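Local coordinates for protein Uly1 (Catenovulum maritimum, PDB 7DRQ) that is an ulvan lyase of polysaccharide lyase family 24 that cleaves the algal polysaccharide ulvan and carries bound calcium, at residues W64-G67 and R72-M75; L76-T81 and N163-T168. All blocks are in the same frame, centred on the assembly; numbering follows the deposited sequence.

Interaction 1: W64-G67 and R72-M75; sequences WYRG and RHVM
The beta hairpin of strands 59-65 and 73-80 closes here, where Trp64 pairs with Met75 and Tyr65 with Val74 in antiparallel register. Trp64 and Met75 form a hydrogen-bonded pair. Met75 N gives to Trp64 O at 2.8 Å. The return bond, from Trp64 N to Met75 O, is longer at 3.3 Å. Nearer the loop, Arg66 N gives to His73 O at 2.9 Å, and a weak bond joins Arg72 N to Arg66 O.

Residue 75 is a selenomethionine. Its CB and CG lie over one face of the indole of Trp64. CG stands 3.6 Å from the centroid of the six-membered ring, only 2° off the normal, a CH-pi contact. Trp64 CG sits between the backbone N and the carbonyl carbon (chi1 49°), which brings one face of the indole against Met75. A bend at chi2 of Met75 sets SE over one face of the Arg66 guanidinium, toward the rim of that group. Its chi3 then turns CE to Arg66 NH1, 3.7 Å away. Salt bridges to Asp71 and Glu90 hold that guanidinium. Arg66 NH2 also comes 3.7 Å from His73 CD2, the guanidinium and imidazole planes 67° apart.

Tyr65 and Val74, a non-hydrogen-bonded pair, lie side by side on the other face of the sheet. Val74 CG2 meets Tyr65 CE1 at 3.5 Å, while Arg72 O comes to the ring edge near its plane. The phenol OH is bonded to Asn109 O. Paired strands joined by a loop, here 66-72, within a four-stranded antiparallel sheet are typical of a beta-propeller blade, in keeping with the BNR family of this protein.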
loop_
_atom_site.group_PDB
_atom_site.type_symbol
_atom_site.label_atom_id
_atom_site.label_comp_id
_atom_site.label_asym_id
_atom_site.label_seq_id
_atom_site.Cartn_x
_atom_site.Cartn_y
_atom_site.Cartn_z
ATOM N N TRP A 64 -5.085 12.268 -2.256
ATOM C CA TRP A 64 -6.383 11.886 -2.791
ATOM C C TRP A 64 -6.489 12.429 -4.206
ATOM O O TRP A 64 -5.846 13.425 -4.546
ATOM C CB TRP A 64 -7.538 12.413 -1.915
ATOM C CG TRP A 64 -7.460 13.889 -1.537
ATOM C CD1 TRP A 64 -6.584 14.470 -0.657
ATOM C CD2 TRP A 64 -8.316 14.943 -1.992
ATOM N NE1 TRP A 64 -6.842 15.821 -0.547
ATOM C CE2 TRP A 64 -7.892 16.137 -1.360
ATOM C CE3 TRP A 64 -9.396 15.001 -2.880
ATOM C CZ2 TRP A 64 -8.502 17.361 -1.597
ATOM C CZ3 TRP A 64 -10.007 16.220 -3.104
ATOM C CH2 TRP A 64 -9.564 17.384 -2.464
ATOM N N TYR A 65 -7.281 11.751 -5.028
ATOM C CA TYR A 65 -7.765 12.324 -6.279
ATOM C C TYR A 65 -9.049 13.093 -6.006
ATOM O O TYR A 65 -9.877 12.660 -5.199
ATOM C CB TYR A 65 -8.056 11.229 -7.304
ATOM C CG TYR A 65 -6.849 10.502 -7.819
ATOM C CD1 TYR A 65 -6.047 11.062 -8.812
ATOM C CD2 TYR A 65 -6.519 9.240 -7.329
ATOM C CE1 TYR A 65 -4.942 10.387 -9.291
ATOM C CE2 TYR A 65 -5.416 8.565 -7.803
ATOM C CZ TYR A 65 -4.640 9.138 -8.785
ATOM O OH TYR A 65 -3.554 8.441 -9.241
ATOM N N ARG A 66 -9.228 14.217 -6.702
ATOM C CA ARG A 66 -10.408 15.063 -6.548
ATOM C C ARG A 66 -11.461 14.733 -7.606
ATOM O O ARG A 66 -11.136 14.517 -8.775
ATOM C CB ARG A 66 -10.015 16.541 -6.646
ATOM C CG ARG A 66 -11.195 17.496 -6.427
ATOM C CD ARG A 66 -10.734 18.951 -6.458
ATOM N NE ARG A 66 -10.273 19.288 -7.798
ATOM C CZ ARG A 66 -9.518 20.334 -8.098
ATOM N NH1 ARG A 66 -9.137 21.178 -7.147
ATOM N NH2 ARG A 66 -9.148 20.528 -9.358
ATOM N N GLY A 67 -12.742 14.695 -7.190
ATOM C CA GLY A 67 -13.815 14.433 -8.129
ATOM C C GLY A 67 -14.327 15.714 -8.780
ATOM O O GLY A 67 -13.938 16.821 -8.409
ATOM N N ARG A 72 -10.441 14.759 -11.450
ATOM C CA ARG A 72 -9.521 13.651 -11.192
ATOM C C ARG A 72 -8.114 14.116 -10.833
ATOM O O ARG A 72 -7.168 13.335 -10.932
ATOM C CB ARG A 72 -9.454 12.670 -12.382
ATOM C CG ARG A 72 -10.811 12.327 -13.009
ATOM C CD ARG A 72 -10.644 11.376 -14.209
ATOM N NE ARG A 72 -9.600 11.801 -15.148
ATOM C CZ ARG A 72 -9.776 12.686 -16.128
ATOM N NH1 ARG A 72 -10.955 13.264 -16.306
ATOM N NH2 ARG A 72 -8.769 13.001 -16.933
ATOM N N HIS A 73 -7.938 15.359 -10.383
ATOM C CA HIS A 73 -6.587 15.856 -10.150
ATOM C C HIS A 73 -5.971 15.229 -8.909
ATOM O O HIS A 73 -6.659 14.918 -7.930
ATOM C CB HIS A 73 -6.585 17.374 -9.994
ATOM C CG HIS A 73 -6.610 18.109 -11.296
ATOM N ND1 HIS A 73 -5.460 18.482 -11.957
ATOM C CD2 HIS A 73 -7.642 18.550 -12.053
ATOM C CE1 HIS A 73 -5.782 19.114 -13.071
ATOM N NE2 HIS A 73 -7.101 19.160 -13.159
ATOM N N VAL A 74 -4.655 15.044 -8.971
ATOM C CA VAL A 74 -3.874 14.590 -7.824
ATOM C C VAL A 74 -3.797 15.707 -6.788
ATOM O O VAL A 74 -3.401 16.836 -7.100
ATOM C CB VAL A 74 -2.469 14.166 -8.284
ATOM C CG1 VAL A 74 -1.533 14.007 -7.093
ATOM C CG2 VAL A 74 -2.536 12.871 -9.117
HETATM N N MSE A 75 -4.169 15.398 -5.546
HETATM C CA MSE A 75 -4.159 16.400 -4.468
HETATM C C MSE A 75 -3.275 15.984 -3.310
HETATM O O MSE A 75 -3.165 14.803 -3.001
HETATM C CB MSE A 75 -5.568 16.651 -3.917
HETATM C CG MSE A 75 -6.678 16.701 -4.950
HETATM SE SE MSE A 75 -6.566 18.280 -6.077
HETATM C CE MSE A 75 -6.746 19.708 -4.744
#

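Interaction 2: L76-T81 and N163-T168; sequences LTRYNT and NNFTLT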
loop_
_atom_site.group_PDB
_atom_site.type_symbol
_atom_site.label_atom_id
_atom_site.label_comp_id
_atom_site.label_asym_id
_atom_site.label_seq_id
_atom_site.Cartn_x
_atom_site.Cartn_y
_atom_site.Cartn_z
ATOM N N LEU A 76 -2.674 16.974 -2.642
ATOM C CA LEU A 76 -1.886 16.750 -1.440
ATOM C C LEU A 76 -2.339 17.740 -0.378
ATOM O O LEU A 76 -2.253 18.953 -0.587
ATOM C CB LEU A 76 -0.384 16.900 -1.727
ATOM C CG LEU A 76 0.485 16.890 -0.459
ATOM C CD1 LEU A 76 0.347 15.551 0.268
ATOM C CD2 LEU A 76 1.953 17.200 -0.782
ATOM N N THR A 77 -2.846 17.225 0.740
ATOM C CA THR A 77 -3.339 18.044 1.847
ATOM C C THR A 77 -2.412 17.886 3.041
ATOM O O THR A 77 -1.952 16.778 3.340
ATOM C CB THR A 77 -4.760 17.631 2.253
ATOM O OG1 THR A 77 -5.656 17.825 1.156
ATOM C CG2 THR A 77 -5.248 18.472 3.447
ATOM N N ARG A 78 -2.126 18.991 3.717
ATOM C CA ARG A 78 -1.319 18.957 4.926
ATOM C C ARG A 78 -2.128 19.567 6.055
ATOM O O ARG A 78 -2.523 20.732 5.970
ATOM C CB ARG A 78 -0.001 19.715 4.740
ATOM C CG ARG A 78 0.929 19.598 5.947
ATOM C CD ARG A 78 2.159 20.491 5.788
ATOM N NE ARG A 78 1.794 21.906 5.879
ATOM C CZ ARG A 78 2.652 22.915 5.767
ATOM N NH1 ARG A 78 3.955 22.679 5.571
ATOM N NH2 ARG A 78 2.214 24.170 5.851
ATOM N N TYR A 79 -2.384 18.775 7.093
ATOM C CA TYR A 79 -3.068 19.227 8.300
ATOM C C TYR A 79 -2.037 19.492 9.391
ATOM O O TYR A 79 -1.167 18.653 9.653
ATOM C CB TYR A 79 -4.087 18.176 8.762
ATOM C CG TYR A 79 -4.622 18.424 10.150
ATOM C CD1 TYR A 79 -5.599 19.385 10.371
ATOM C CD2 TYR A 79 -4.143 17.712 11.242
ATOM C CE1 TYR A 79 -6.089 19.631 11.643
ATOM C CE2 TYR A 79 -4.640 17.954 12.533
ATOM C CZ TYR A 79 -5.610 18.915 12.718
ATOM O OH TYR A 79 -6.094 19.158 13.996
ATOM N N ASN A 80 -2.137 20.657 10.033
ATOM C CA ASN A 80 -1.215 21.043 11.094
ATOM C C ASN A 80 -1.892 20.723 12.421
ATOM O O ASN A 80 -2.902 21.342 12.771
ATOM C CB ASN A 80 -0.846 22.526 10.988
ATOM C CG ASN A 80 0.255 22.932 11.962
ATOM O OD1 ASN A 80 0.382 22.372 13.053
ATOM N ND2 ASN A 80 1.046 23.926 11.575
ATOM N N THR A 81 -1.347 19.743 13.145
ATOM C CA THR A 81 -1.947 19.324 14.407
ATOM C C THR A 81 -1.851 20.401 15.480
ATOM O O THR A 81 -2.582 20.330 16.474
ATOM C CB THR A 81 -1.274 18.053 14.925
ATOM O OG1 THR A 81 0.110 18.318 15.214
ATOM C CG2 THR A 81 -1.371 16.925 13.887
ATOM N N ASN A 163 0.721 29.380 3.827
ATOM C CA ASN A 163 0.606 30.197 2.622
ATOM C C ASN A 163 1.718 29.905 1.622
ATOM O O ASN A 163 1.574 30.239 0.443
ATOM C CB ASN A 163 0.600 31.691 2.962
ATOM C CG ASN A 163 1.880 32.134 3.605
ATOM O OD1 ASN A 163 2.268 31.613 4.652
ATOM N ND2 ASN A 163 2.556 33.107 2.989
ATOM N N ASN A 164 2.817 29.304 2.063
ATOM C CA ASN A 164 3.900 28.932 1.160
ATOM C C ASN A 164 3.816 27.480 0.706
ATOM O O ASN A 164 4.662 27.039 -0.086
ATOM C CB ASN A 164 5.256 29.195 1.828
ATOM C CG ASN A 164 5.491 30.670 2.103
ATOM O OD1 ASN A 164 5.983 31.045 3.161
ATOM N ND2 ASN A 164 5.130 31.511 1.148
ATOM N N PHE A 165 2.829 26.726 1.193
ATOM C CA PHE A 165 2.683 25.309 0.837
ATOM C C PHE A 165 1.931 25.240 -0.488
ATOM O O PHE A 165 0.711 25.059 -0.549
ATOM C CB PHE A 165 1.960 24.540 1.939
ATOM C CG PHE A 165 2.004 23.047 1.766
ATOM C CD1 PHE A 165 3.160 22.340 2.056
ATOM C CD2 PHE A 165 0.899 22.358 1.316
ATOM C CE1 PHE A 165 3.210 20.961 1.894
ATOM C CE2 PHE A 165 0.940 20.960 1.149
ATOM C CZ PHE A 165 2.100 20.273 1.441
ATOM N N THR A 166 2.681 25.424 -1.571
ATOM C CA THR A 166 2.118 25.521 -2.911
ATOM C C THR A 166 2.978 24.713 -3.872
ATOM O O THR A 166 4.041 24.206 -3.512
ATOM C CB THR A 166 2.062 26.967 -3.422
ATOM O OG1 THR A 166 3.393 27.392 -3.735
ATOM C CG2 THR A 166 1.437 27.932 -2.391
ATOM N N LEU A 167 2.531 24.657 -5.132
ATOM C CA LEU A 167 3.299 24.017 -6.198
ATOM C C LEU A 167 4.693 24.622 -6.366
ATOM O O LEU A 167 5.574 23.961 -6.928
ATOM C CB LEU A 167 2.519 24.132 -7.507
ATOM C CG LEU A 167 2.375 22.965 -8.466
ATOM C CD1 LEU A 167 2.151 21.663 -7.725
ATOM C CD2 LEU A 167 1.219 23.273 -9.406
ATOM N N THR A 168 4.911 25.862 -5.895
ATOM C CA THR A 168 6.243 26.461 -5.928
ATOM C C THR A 168 7.271 25.590 -5.210
ATOM O O THR A 168 8.463 25.623 -5.550
ATOM C CB THR A 168 6.205 27.860 -5.300
ATOM O OG1 THR A 168 5.309 28.692 -6.045
ATOM C CG2 THR A 168 7.577 28.497 -5.313
#
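A cation-pi stack fixes the loop 163-168 against strand 73-80 of a four-stranded antiparallel sheet, probably one blade of the beta-propeller. The guanidinium of Arg78 stacks over the Phe165 ring. Their centres are 4.4 Å apart and the planes are turned 27° from parallel. Phe165 CD1 lies over one guanidinium face, off its centre, 3.6 Å from Arg78 NH1. The arginine runs out extended from the strand and bends at chi3 (69°), which brings the guanidinium over the ring. Nearer the backbone, Arg78 CB touches the ring face in a CH-pi contact.

NH1 is bonded to Ala158 O, and NH2 to Val160 O and, as a salt bridge, to Asp162 OD1. The Asp162 carboxylate probably offsets the buried charge.

Phe165 is the centre of an inverse gamma turn, and its first side-chain bond heads toward the strand. Val87, Ile89 and Ile122 also touch it. Just after it, Thr166 OG1 accepts from Thr168 N in an ST turn. At the far end of the ring, Leu76 crosses Phe165 at about a right angle, with Leu76 CD2 3.8 Å from Phe165 CZ.

Both contacts use strand 73-80, and their centres are about 15 Å apart on the same side of the chain's centre. They come in series along the chain. Interaction 1 pairs strands 59-65 and 73-80 beside their connecting loop, with four residues between its segments. Interaction 2 starts one residue later on the same strand and reaches a loop 82 residues away in sequence. The two meet directly at Trp64 NE1 and Thr77 OG1, 2.9 Å apart, a probable hydrogen bond. Interaction 1 is thus local to one sheet, whereas interaction 2 ties that sheet to a distant loop. All four segments belong to the BNR repeat-containing part of the chain.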